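Local coordinates for putative decarboxylase involved in desferrioxamine biosynthesis (Erwinia amylovora, PDB 5O5C), which probably catalyses the pyridoxal-phosphate-dependent decarboxylation of lysine that feeds desferrioxamine siderophore biosynthesis, at residues 103-108 against 494-499; 401-406 against 485-490; 419-424 against 500-505; 426-429 against 435-438. All coordinates share one frame; numbering follows the deposited sequence.

Overall arrangement
Following the chain from the N terminus, residues 103-108 are the first to be used; they wait for helix 491-510, and contact 1 therefore closes the longest loop, with contacts 2 and 4 wholly within it. Contact 2 brings helix 397-420 against the loop at 485-490, just ahead of that last helix. The far end of helix 397-420 and the turn after it meet 500-505 in contact 3, so contact 3 crosses both contact 1 and contact 2. Contact 4 is a short hairpin, 426-429 with 435-438, enclosed by all the others. Together they join the C-terminal antiparallel sheet and its helices to the loop at 103-108.

Contact 1: residues 103-108 against 494-499; sequences HPKYVA and IEDVIA
Lys105 reaches from the loop to the side of helix 491-510, where its ammonium meets the carboxylate of Asp496. This salt bridge is the one polar link between the two segments: Lys105 NZ lies 3.0 Å from Asp496 OD2 and addresses the anti lone pair, the one turned away from the other carboxylate oxygen. The lysine chain is nearly extended as far as CE and bends only at its last torsion (chi4 17°), which turns the nitrogen onto the acid. Asp493, one turn earlier on the same helix, makes a second salt bridge to the same ammonium, which therefore lies between two carboxylates; their combined charge would be expected to favour its protonated form.

Apolar contacts accompany the salt bridge. Val497 CG2 touches the aliphatic stem of the lysine, 4.3 Å from Lys105 CG, while Val497 CG1 faces Val107 CG2, also at 4.3 Å. Both branches of one valine are thus used, one against the lysine stem and one against the buried valine of the loop.

Hydrogen bonds within 103-108 shape the loop that presents these groups. A type I turn runs from His103 to Tyr106, closed by Tyr106 N to His103 O, and Lys105 N donates to His103 ND1 in the imidazole plane at 3.1 Å.

Around the contact, Phe482 of strand 477-483 packs on Val107 and Val497 alike, and backbone bonds tie Val107 to Thr483 and to Val468. On another side of helix 491-510, Ile494 and Ile498 rest on helix 397-420, so the helix is held between that helix, the sheet and the loop.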
loop_
_atom_site.group_PDB
_atom_site.type_symbol
_atom_site.label_atom_id
_atom_site.label_comp_id
_atom_site.label_asym_id
_atom_site.label_seq_id
_atom_site.Cartn_x
_atom_site.Cartn_y
_atom_site.Cartn_z
ATOM N N HIS B 103 7.375 -18.175 -15.457
ATOM C CA HIS B 103 8.218 -19.187 -16.036
ATOM C C HIS B 103 8.467 -20.287 -15.001
ATOM O O HIS B 103 8.819 -19.961 -13.864
ATOM C CB HIS B 103 9.528 -18.597 -16.481
ATOM C CG HIS B 103 10.210 -19.441 -17.484
ATOM N ND1 HIS B 103 10.924 -20.552 -17.134
ATOM C CD2 HIS B 103 10.145 -19.443 -18.836
ATOM C CE1 HIS B 103 11.346 -21.162 -18.225
ATOM N NE2 HIS B 103 10.882 -20.507 -19.271
ATOM N N PRO B 104 8.292 -21.577 -15.379
ATOM C CA PRO B 104 8.641 -22.687 -14.486
ATOM C C PRO B 104 10.011 -22.666 -13.812
ATOM O O PRO B 104 10.181 -23.271 -12.739
ATOM C CB PRO B 104 8.548 -23.931 -15.404
ATOM C CG PRO B 104 7.887 -23.479 -16.669
ATOM C CD PRO B 104 7.468 -22.062 -16.497
ATOM N N LYS B 105 10.997 -22.004 -14.408
ATOM C CA LYS B 105 12.336 -22.027 -13.816
ATOM C C LYS B 105 12.643 -20.833 -12.894
ATOM O O LYS B 105 13.806 -20.679 -12.446
ATOM C CB LYS B 105 13.380 -22.231 -14.906
ATOM C CG LYS B 105 13.294 -23.623 -15.531
ATOM C CD LYS B 105 14.096 -23.709 -16.836
ATOM C CE LYS B 105 14.470 -25.099 -17.298
ATOM N NZ LYS B 105 13.716 -26.201 -16.694
ATOM N N TYR B 106 11.609 -20.016 -12.599
ATOM C CA TYR B 106 11.645 -19.050 -11.522
ATOM C C TYR B 106 11.231 -19.785 -10.259
ATOM O O TYR B 106 10.047 -20.031 -10.041
ATOM C CB TYR B 106 10.667 -17.853 -11.715
ATOM C CG TYR B 106 10.763 -16.957 -10.511
ATOM C CD1 TYR B 106 11.796 -16.077 -10.413
ATOM C CD2 TYR B 106 9.917 -17.105 -9.401
ATOM C CE1 TYR B 106 11.996 -15.324 -9.295
ATOM C CE2 TYR B 106 10.094 -16.294 -8.276
ATOM C CZ TYR B 106 11.151 -15.397 -8.257
ATOM O OH TYR B 106 11.453 -14.559 -7.187
ATOM N N VAL B 107 12.203 -20.083 -9.414
ATOM C CA VAL B 107 11.996 -20.894 -8.218
ATOM C C VAL B 107 12.761 -20.205 -7.093
ATOM O O VAL B 107 13.419 -20.892 -6.296
ATOM C CB VAL B 107 12.490 -22.373 -8.404
ATOM C CG1 VAL B 107 11.472 -23.231 -9.146
ATOM C CG2 VAL B 107 13.829 -22.431 -9.132
ATOM N N ALA B 108 12.675 -18.864 -7.026
ATOM C CA ALA B 108 13.507 -18.067 -6.109
ATOM C C ALA B 108 12.819 -17.619 -4.824
ATOM O O ALA B 108 12.958 -18.309 -3.843
ATOM C CB ALA B 108 14.133 -16.898 -6.820
ATOM N N ILE B 494 12.812 -29.091 -12.152
ATOM C CA ILE B 494 13.620 -29.071 -10.941
ATOM C C ILE B 494 14.925 -29.773 -11.255
ATOM O O ILE B 494 15.988 -29.255 -10.922
ATOM C CB ILE B 494 12.956 -29.815 -9.785
ATOM C CG1 ILE B 494 11.565 -29.322 -9.546
ATOM C CG2 ILE B 494 13.801 -29.754 -8.496
ATOM C CD1 ILE B 494 10.668 -30.442 -9.138
ATOM N N GLU B 495 14.853 -30.918 -11.931
ATOM C CA GLU B 495 16.081 -31.638 -12.337
ATOM C C GLU B 495 17.018 -30.719 -13.100
ATOM O O GLU B 495 18.192 -30.690 -12.830
ATOM C CB GLU B 495 15.808 -32.861 -13.218
ATOM C CG GLU B 495 15.090 -34.023 -12.573
ATOM C CD GLU B 495 14.740 -35.092 -13.608
ATOM O OE1 GLU B 495 15.656 -35.522 -14.339
ATOM O OE2 GLU B 495 13.559 -35.484 -13.718
ATOM N N ASP B 496 16.480 -29.967 -14.053
ATOM C CA ASP B 496 17.292 -29.020 -14.820
ATOM C C ASP B 496 18.072 -28.058 -13.922
ATOM O O ASP B 496 19.305 -27.855 -14.119
ATOM C CB ASP B 496 16.396 -28.240 -15.816
ATOM C CG ASP B 496 15.992 -29.069 -17.030
ATOM O OD1 ASP B 496 16.491 -30.194 -17.206
ATOM O OD2 ASP B 496 15.189 -28.600 -17.851
ATOM N N VAL B 497 17.371 -27.493 -12.923
ATOM C CA VAL B 497 17.896 -26.363 -12.125
ATOM C C VAL B 497 18.955 -26.929 -11.168
ATOM O O VAL B 497 20.060 -26.388 -11.040
ATOM C CB VAL B 497 16.781 -25.575 -11.388
ATOM C CG1 VAL B 497 17.339 -24.362 -10.650
ATOM C CG2 VAL B 497 15.725 -25.065 -12.354
ATOM N N ILE B 498 18.645 -28.060 -10.578
ATOM C CA ILE B 498 19.638 -28.806 -9.822
ATOM C C ILE B 498 20.917 -29.010 -10.624
ATOM O O ILE B 498 21.975 -28.838 -10.061
ATOM C CB ILE B 498 19.128 -30.156 -9.332
ATOM C CG1 ILE B 498 17.995 -29.925 -8.344
ATOM C CG2 ILE B 498 20.272 -30.934 -8.686
ATOM C CD1 ILE B 498 17.282 -31.187 -7.914
ATOM N N ALA B 499 20.815 -29.339 -11.921
ATOM C CA ALA B 499 22.003 -29.610 -12.757
ATOM C C ALA B 499 22.817 -28.356 -13.017
ATOM O O ALA B 499 24.060 -28.382 -13.077
ATOM C CB ALA B 499 21.597 -30.242 -14.079
#

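Contact 2: residues 401-406 against 485-490; sequences GNAFDD and LNPNTT
Leu485 begins the contact by sending CD2 to the ring of Phe404, 4.4 Å from CE1 and oblique to the ring. The leucine also packs on Ile407, the next turn of helix 397-420, and its side chain is about 5 Å from that of Lys330, the predicted attachment point of the cofactor. Asn486 starts a type I turn that ends at Thr489, with Thr489 N bonded to Asn486 O.

Pro487, inside that turn, carries most of the contact. Its ring lies against the helix: CG meets the methyl of Ala403, with Pro487 CG 3.9 Å from Ala403 CB, while Pro487 CB sits 3.7 Å from Ala403 O and 4.1 Å from Asp406 CB. Asp406 meets the proline through its methylene, while its OD2 is hydrogen-bonded to His25 of the second subunit, which also packs on Ala403 and Pro487. Farther on, Thr490 N-caps helix 491-510, its side chain capping a backbone N there; its hydroxyl also bonds to the carboxylate of Asp493.

Between the two segments there is van der Waals packing and no hydrogen bond: one proline ring carbon lies beside a backbone carbonyl oxygen, and the polar bond of Asp406 is spent at the dimer interface.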
loop_
_atom_site.group_PDB
_atom_site.type_symbol
_atom_site.label_atom_id
_atom_site.label_comp_id
_atom_site.label_asym_id
_atom_site.label_seq_id
_atom_site.Cartn_x
_atom_site.Cartn_y
_atom_site.Cartn_z
ATOM N N GLY B 401 -6.841 -24.449 -3.854
ATOM C CA GLY B 401 -6.351 -25.550 -3.034
ATOM C C GLY B 401 -5.701 -26.626 -3.845
ATOM O O GLY B 401 -4.750 -27.234 -3.363
ATOM N N ASN B 402 -6.227 -26.878 -5.045
ATOM C CA ASN B 402 -5.671 -27.866 -5.981
ATOM C C ASN B 402 -4.289 -27.459 -6.411
ATOM O O ASN B 402 -3.385 -28.279 -6.421
ATOM C CB ASN B 402 -6.534 -28.075 -7.242
ATOM C CG ASN B 402 -7.829 -28.827 -6.975
ATOM O OD1 ASN B 402 -7.931 -29.588 -6.015
ATOM N ND2 ASN B 402 -8.844 -28.577 -7.806
ATOM N N ALA B 403 -4.160 -26.195 -6.800
ATOM C CA ALA B 403 -2.870 -25.595 -7.112
ATOM C C ALA B 403 -1.907 -25.691 -5.949
ATOM O O ALA B 403 -0.801 -26.162 -6.124
ATOM C CB ALA B 403 -3.044 -24.144 -7.491
ATOM N N PHE B 404 -2.342 -25.268 -4.767
ATOM C CA PHE B 404 -1.420 -25.177 -3.636
ATOM C C PHE B 404 -0.934 -26.588 -3.243
ATOM O O PHE B 404 0.275 -26.809 -3.053
ATOM C CB PHE B 404 -2.037 -24.491 -2.434
ATOM C CG PHE B 404 -1.040 -23.808 -1.586
ATOM C CD1 PHE B 404 -0.488 -22.603 -2.008
ATOM C CD2 PHE B 404 -0.633 -24.338 -0.382
ATOM C CE1 PHE B 404 0.460 -21.957 -1.268
ATOM C CE2 PHE B 404 0.330 -23.690 0.382
ATOM C CZ PHE B 404 0.862 -22.491 -0.056
ATOM N N ASP B 405 -1.876 -27.528 -3.178
ATOM C CA ASP B 405 -1.528 -28.959 -3.050
ATOM C C ASP B 405 -0.545 -29.495 -4.034
ATOM O O ASP B 405 0.423 -30.141 -3.625
ATOM C CB ASP B 405 -2.762 -29.823 -3.108
ATOM C CG ASP B 405 -3.638 -29.624 -1.894
ATOM O OD1 ASP B 405 -3.134 -29.072 -0.894
ATOM O OD2 ASP B 405 -4.806 -30.014 -1.981
ATOM N N ASP B 406 -0.761 -29.268 -5.310
ATOM C CA ASP B 406 0.261 -29.620 -6.307
ATOM C C ASP B 406 1.647 -29.049 -6.053
ATOM O O ASP B 406 2.645 -29.780 -6.175
ATOM C CB ASP B 406 -0.218 -29.348 -7.733
ATOM C CG ASP B 406 -1.317 -30.267 -8.125
ATOM O OD1 ASP B 406 -1.649 -31.117 -7.315
ATOM O OD2 ASP B 406 -1.889 -30.166 -9.198
ATOM N N LEU B 485 6.295 -22.012 -6.280
ATOM C CA LEU B 485 4.901 -21.523 -6.275
ATOM C C LEU B 485 4.167 -21.661 -7.602
ATOM O O LEU B 485 3.037 -21.230 -7.723
ATOM C CB LEU B 485 4.796 -20.089 -5.770
ATOM C CG LEU B 485 5.080 -19.852 -4.291
ATOM C CD1 LEU B 485 5.366 -18.372 -4.079
ATOM C CD2 LEU B 485 3.971 -20.304 -3.370
ATOM N N ASN B 486 4.777 -22.339 -8.556
ATOM C CA ASN B 486 4.167 -22.587 -9.844
ATOM C C ASN B 486 3.715 -24.078 -9.984
ATOM O O ASN B 486 4.540 -24.997 -10.068
ATOM C CB ASN B 486 5.174 -22.189 -10.919
ATOM C CG ASN B 486 4.519 -21.903 -12.246
ATOM O OD1 ASN B 486 3.460 -22.436 -12.553
ATOM N ND2 ASN B 486 5.148 -21.054 -13.038
ATOM N N PRO B 487 2.405 -24.319 -10.027
ATOM C CA PRO B 487 1.990 -25.736 -10.107
ATOM C C PRO B 487 2.041 -26.377 -11.497
ATOM O O PRO B 487 1.591 -27.516 -11.627
ATOM C CB PRO B 487 0.581 -25.723 -9.556
ATOM C CG PRO B 487 0.097 -24.345 -9.754
ATOM C CD PRO B 487 1.260 -23.413 -9.898
ATOM N N ASN B 488 2.573 -25.676 -12.510
ATOM C CA ASN B 488 2.901 -26.278 -13.818
ATOM C C ASN B 488 4.369 -26.753 -13.883
ATOM O O ASN B 488 4.735 -27.514 -14.767
ATOM C CB ASN B 488 2.636 -25.281 -14.970
ATOM C CG ASN B 488 1.242 -24.702 -14.953
ATOM O OD1 ASN B 488 1.067 -23.512 -15.192
ATOM N ND2 ASN B 488 0.240 -25.530 -14.662
ATOM N N THR B 489 5.194 -26.305 -12.939
ATOM C CA THR B 489 6.585 -26.739 -12.797
ATOM C C THR B 489 6.622 -28.233 -12.580
ATOM O O THR B 489 5.900 -28.734 -11.724
ATOM C CB THR B 489 7.229 -26.037 -11.584
ATOM O OG1 THR B 489 7.162 -24.627 -11.782
ATOM C CG2 THR B 489 8.709 -26.473 -11.304
ATOM N N THR B 490 7.447 -28.932 -13.362
ATOM C CA THR B 490 7.566 -30.381 -13.289
ATOM C C THR B 490 8.859 -30.858 -12.607
ATOM O O THR B 490 9.816 -30.091 -12.331
ATOM C CB THR B 490 7.509 -31.042 -14.699
ATOM O OG1 THR B 490 8.582 -30.565 -15.524
ATOM C CG2 THR B 490 6.185 -30.737 -15.390
#

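Contact 3: residues 419-424 against 500-505; sequences NAHPAI and LIVHYG
Val502 CG1 lies over one face of the His421 imidazole, 4.1 Å from the ring centroid and 27° off its normal, a CH-pi contact. The ring atom nearest the methyl is His421 NE2, 3.7 Å from Val502 CG1. The same methyl is met by Ile424 CD1 at 3.9 Å, the two side chains crossing at about a right angle, so one valine branch touches both the ring and the isoleucine tip. Ile424 CD1 also approaches Ile501 CG2, at 4.4 Å.

The next layer sets the imidazole in place. Ring atom His421 ND1 accepts the backbone N-H of Ala423 at 3.2 Å, and the donor lies in the ring plane, although the bond is bent (136° at the hydrogen). With CG swung opposite the backbone nitrogen (chi1 -154°), the ring leaves the turn to face the helix. That turn, type I from His421 to Ile424, is closed by Ile424 N to His421 O.

Farther out, Phe437 receives Ile424 and Ile501, and Tyr439 receives Ala423 and Val502, both aromatics from strand 434-439. Here the chain passes from helix 397-420 into edge strand 424-426, and helix 491-510 packs over the turn and the antiparallel sheet: the layered alpha/beta packing of the C-terminal domain in fold-type I PLP enzymes.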
loop_
_atom_site.group_PDB
_atom_site.type_symbol
_atom_site.label_atom_id
_atom_site.label_comp_id
_atom_site.label_asym_id
_atom_site.label_seq_id
_atom_site.Cartn_x
_atom_site.Cartn_y
_atom_site.Cartn_z
ATOM N N ASN B 419 18.119 -34.509 -2.011
ATOM C CA ASN B 419 18.706 -35.403 -1.016
ATOM C C ASN B 419 19.443 -36.540 -1.710
ATOM O O ASN B 419 20.590 -36.798 -1.426
ATOM C CB ASN B 419 17.619 -35.945 -0.066
ATOM C CG ASN B 419 18.190 -36.568 1.189
ATOM O OD1 ASN B 419 19.143 -36.040 1.796
ATOM N ND2 ASN B 419 17.610 -37.687 1.601
ATOM N N ALA B 420 18.768 -37.189 -2.651
ATOM C CA ALA B 420 19.387 -38.131 -3.574
ATOM C C ALA B 420 20.798 -37.707 -4.069
ATOM O O ALA B 420 21.693 -38.549 -4.193
ATOM C CB ALA B 420 18.446 -38.364 -4.749
ATOM N N HIS B 421 21.011 -36.417 -4.331
ATOM C CA HIS B 421 22.310 -35.961 -4.838
ATOM C C HIS B 421 23.433 -35.913 -3.766
ATOM O O HIS B 421 23.278 -35.195 -2.801
ATOM C CB HIS B 421 22.155 -34.609 -5.538
ATOM C CG HIS B 421 23.188 -34.360 -6.575
ATOM N ND1 HIS B 421 24.527 -34.285 -6.272
ATOM C CD2 HIS B 421 23.093 -34.140 -7.908
ATOM C CE1 HIS B 421 25.217 -34.061 -7.373
ATOM N NE2 HIS B 421 24.374 -33.966 -8.379
ATOM N N PRO B 422 24.580 -36.653 -3.956
ATOM C CA PRO B 422 25.703 -36.705 -2.951
ATOM C C PRO B 422 26.409 -35.378 -2.722
ATOM O O PRO B 422 26.918 -35.106 -1.612
ATOM C CB PRO B 422 26.710 -37.688 -3.584
ATOM C CG PRO B 422 25.930 -38.435 -4.627
ATOM C CD PRO B 422 24.926 -37.450 -5.145
ATOM N N ALA B 423 26.472 -34.568 -3.780
ATOM C CA ALA B 423 26.986 -33.198 -3.691
ATOM C C ALA B 423 26.021 -32.155 -3.071
ATOM O O ALA B 423 26.464 -31.085 -2.679
ATOM C CB ALA B 423 27.453 -32.735 -5.070
ATOM N N ILE B 424 24.732 -32.453 -2.968
ATOM C CA ILE B 424 23.764 -31.528 -2.330
ATOM C C ILE B 424 23.469 -31.894 -0.898
ATOM O O ILE B 424 23.071 -33.002 -0.610
ATOM C CB ILE B 424 22.424 -31.472 -3.078
ATOM C CG1 ILE B 424 22.638 -31.075 -4.542
ATOM C CG2 ILE B 424 21.421 -30.521 -2.365
ATOM C CD1 ILE B 424 23.111 -29.671 -4.758
ATOM N N LEU B 500 22.093 -27.254 -13.203
ATOM C CA LEU B 500 22.669 -25.923 -13.275
ATOM C C LEU B 500 23.414 -25.530 -11.997
ATOM O O LEU B 500 24.553 -25.077 -12.029
ATOM C CB LEU B 500 21.539 -24.926 -13.554
ATOM C CG LEU B 500 21.875 -23.679 -14.331
ATOM C CD1 LEU B 500 22.500 -24.035 -15.667
ATOM C CD2 LEU B 500 20.590 -22.876 -14.518
ATOM N N ILE B 501 22.774 -25.733 -10.871
ATOM C CA ILE B 501 23.415 -25.511 -9.591
ATOM C C ILE B 501 24.723 -26.307 -9.477
ATOM O O ILE B 501 25.759 -25.723 -9.139
ATOM C CB ILE B 501 22.466 -25.857 -8.459
ATOM C CG1 ILE B 501 21.367 -24.783 -8.356
ATOM C CG2 ILE B 501 23.151 -25.950 -7.116
ATOM C CD1 ILE B 501 20.191 -25.297 -7.582
ATOM N N VAL B 502 24.674 -27.613 -9.760
ATOM C CA VAL B 502 25.890 -28.454 -9.682
ATOM C C VAL B 502 26.886 -28.186 -10.835
ATOM O O VAL B 502 28.080 -28.258 -10.614
ATOM C CB VAL B 502 25.600 -29.978 -9.505
ATOM C CG1 VAL B 502 24.717 -30.261 -8.305
ATOM C CG2 VAL B 502 24.985 -30.574 -10.740
ATOM N N HIS B 503 26.425 -27.831 -12.039
ATOM C CA HIS B 503 27.338 -27.368 -13.081
ATOM C C HIS B 503 28.164 -26.171 -12.581
ATOM O O HIS B 503 29.379 -26.243 -12.487
ATOM C CB HIS B 503 26.598 -27.038 -14.401
ATOM C CG HIS B 503 27.506 -26.519 -15.477
ATOM N ND1 HIS B 503 27.302 -25.311 -16.108
ATOM C CD2 HIS B 503 28.652 -27.015 -15.988
ATOM C CE1 HIS B 503 28.272 -25.101 -16.980
ATOM N NE2 HIS B 503 29.116 -26.109 -16.908
ATOM N N TYR B 504 27.497 -25.101 -12.155
ATOM C CA TYR B 504 28.232 -23.905 -11.691
ATOM C C TYR B 504 29.087 -24.160 -10.423
ATOM O O TYR B 504 30.129 -23.541 -10.252
ATOM C CB TYR B 504 27.297 -22.710 -11.515
ATOM C CG TYR B 504 26.737 -22.234 -12.824
ATOM C CD1 TYR B 504 27.572 -21.841 -13.865
ATOM C CD2 TYR B 504 25.373 -22.182 -13.036
ATOM C CE1 TYR B 504 27.069 -21.393 -15.060
ATOM C CE2 TYR B 504 24.860 -21.736 -14.239
ATOM C CZ TYR B 504 25.700 -21.346 -15.244
ATOM O OH TYR B 504 25.154 -20.928 -16.439
ATOM N N GLY B 505 28.639 -25.071 -9.567
ATOM C CA GLY B 505 29.378 -25.463 -8.397
ATOM C C GLY B 505 30.640 -26.187 -8.804
ATOM O O GLY B 505 31.754 -25.781 -8.415
#

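Contact 4: residues 426-429 against 435-438; sequences VLHV and QIFR
His428 O takes the shortest bond of the contact, from the amide of Gln435: Gln435 NE2 lies 2.8 Å away in the carbonyl plane of His428, and the oxygen in turn lies close to the amide plane of Gln435. The glutamine folds back at chi2 (61°) to deliver it, and its amide stacks on the His428 imidazole with the two planes 29° apart. Val426 CB packs on the same amide, 3.6 Å from Gln435 NE2.

The ring of His428 serves as an acceptor too. Its NE2 receives the backbone N-H of Ile436 at 2.9 Å, the donor lying in the ring plane and the bond nearly straight (164°). One residue earlier, Leu427 N donates to Ile436 O at 3.2 Å, and Leu427 CD1 touches Ile436 CG2. Val426 and Phe437 form a non-hydrogen-bonded antiparallel pair, where Val426 CG1 meets Phe437 CB at 4.0 Å.

Beyond the hairpin, Phe275 meets the His428 ring edge-to-face and also covers Leu427 and Ile436, while strand 477-483 takes up the other edge of strand 434-439.

Past Leu427, whose N-H still makes a backbone bond, side chains take over: an imidazole nitrogen satisfies the N-H of Ile436 and a glutamine amide satisfies the carbonyl of His428. Since it accepts from a backbone amide, NE2 of His428 is expected to be unprotonated.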
loop_
_atom_site.group_PDB
_atom_site.type_symbol
_atom_site.label_atom_id
_atom_site.label_comp_id
_atom_site.label_asym_id
_atom_site.label_seq_id
_atom_site.Cartn_x
_atom_site.Cartn_y
_atom_site.Cartn_z
ATOM N N VAL B 426 20.913 -31.013 2.068
ATOM C CA VAL B 426 19.566 -30.457 2.368
ATOM C C VAL B 426 19.383 -30.409 3.876
ATOM O O VAL B 426 19.930 -31.238 4.563
ATOM C CB VAL B 426 18.416 -31.252 1.714
ATOM C CG1 VAL B 426 18.580 -31.327 0.222
ATOM C CG2 VAL B 426 18.293 -32.655 2.267
ATOM N N LEU B 427 18.668 -29.408 4.384
ATOM C CA LEU B 427 18.543 -29.179 5.833
ATOM C C LEU B 427 17.214 -29.666 6.391
ATOM O O LEU B 427 17.068 -29.858 7.586
ATOM C CB LEU B 427 18.688 -27.687 6.164
ATOM C CG LEU B 427 20.045 -27.015 5.970
ATOM C CD1 LEU B 427 19.964 -25.565 6.361
ATOM C CD2 LEU B 427 21.111 -27.691 6.820
ATOM N N HIS B 428 16.222 -29.857 5.547
ATOM C CA HIS B 428 14.911 -30.124 6.102
ATOM C C HIS B 428 14.052 -30.750 5.078
ATOM O O HIS B 428 14.219 -30.550 3.863
ATOM C CB HIS B 428 14.232 -28.814 6.582
ATOM C CG HIS B 428 13.990 -27.838 5.459
ATOM N ND1 HIS B 428 12.734 -27.413 5.091
ATOM C CD2 HIS B 428 14.843 -27.275 4.575
ATOM C CE1 HIS B 428 12.825 -26.613 4.045
ATOM N NE2 HIS B 428 14.093 -26.507 3.719
ATOM N N VAL B 429 13.049 -31.436 5.587
ATOM C CA VAL B 429 12.004 -31.908 4.728
ATOM C C VAL B 429 10.895 -30.823 4.582
ATOM O O VAL B 429 10.503 -30.212 5.563
ATOM C CB VAL B 429 11.492 -33.239 5.264
ATOM C CG1 VAL B 429 10.759 -33.055 6.591
ATOM C CG2 VAL B 429 10.620 -33.912 4.198
ATOM N N GLN B 435 12.700 -25.172 0.006
ATOM C CA GLN B 435 13.773 -26.107 0.337
ATOM C C GLN B 435 15.100 -25.344 0.480
ATOM O O GLN B 435 15.516 -24.688 -0.448
ATOM C CB GLN B 435 13.845 -27.171 -0.770
ATOM C CG GLN B 435 14.803 -28.326 -0.519
ATOM C CD GLN B 435 14.511 -29.168 0.714
ATOM O OE1 GLN B 435 13.466 -29.734 0.800
ATOM N NE2 GLN B 435 15.458 -29.258 1.651
ATOM N N ILE B 436 15.740 -25.417 1.655
ATOM C CA ILE B 436 17.015 -24.815 1.908
ATOM C C ILE B 436 18.110 -25.889 1.790
ATOM O O ILE B 436 18.076 -26.916 2.474
ATOM C CB ILE B 436 17.065 -24.121 3.306
ATOM C CG1 ILE B 436 16.030 -22.993 3.409
ATOM C CG2 ILE B 436 18.443 -23.531 3.571
ATOM C CD1 ILE B 436 16.084 -21.974 2.288
ATOM N N PHE B 437 19.083 -25.631 0.924
ATOM C CA PHE B 437 20.119 -26.579 0.653
ATOM C C PHE B 437 21.396 -25.863 0.244
ATOM O O PHE B 437 21.370 -24.653 -0.007
ATOM C CB PHE B 437 19.656 -27.524 -0.465
ATOM C CG PHE B 437 19.411 -26.854 -1.788
ATOM C CD1 PHE B 437 18.191 -26.225 -2.064
ATOM C CD2 PHE B 437 20.384 -26.902 -2.796
ATOM C CE1 PHE B 437 17.968 -25.634 -3.299
ATOM C CE2 PHE B 437 20.168 -26.302 -4.027
ATOM C CZ PHE B 437 18.959 -25.657 -4.281
ATOM N N ARG B 438 22.505 -26.603 0.193
ATOM C CA ARG B 438 23.734 -26.073 -0.381
ATOM C C ARG B 438 24.590 -27.112 -1.077
ATOM O O ARG B 438 24.495 -28.307 -0.832
ATOM C CB ARG B 438 24.578 -25.304 0.619
ATOM C CG ARG B 438 25.135 -26.111 1.759
ATOM C CD ARG B 438 26.096 -25.306 2.628
ATOM N NE ARG B 438 26.708 -26.192 3.594
ATOM C CZ ARG B 438 27.475 -25.849 4.620
ATOM N NH1 ARG B 438 27.776 -24.589 4.878
ATOM N NH2 ARG B 438 27.942 -26.817 5.405
#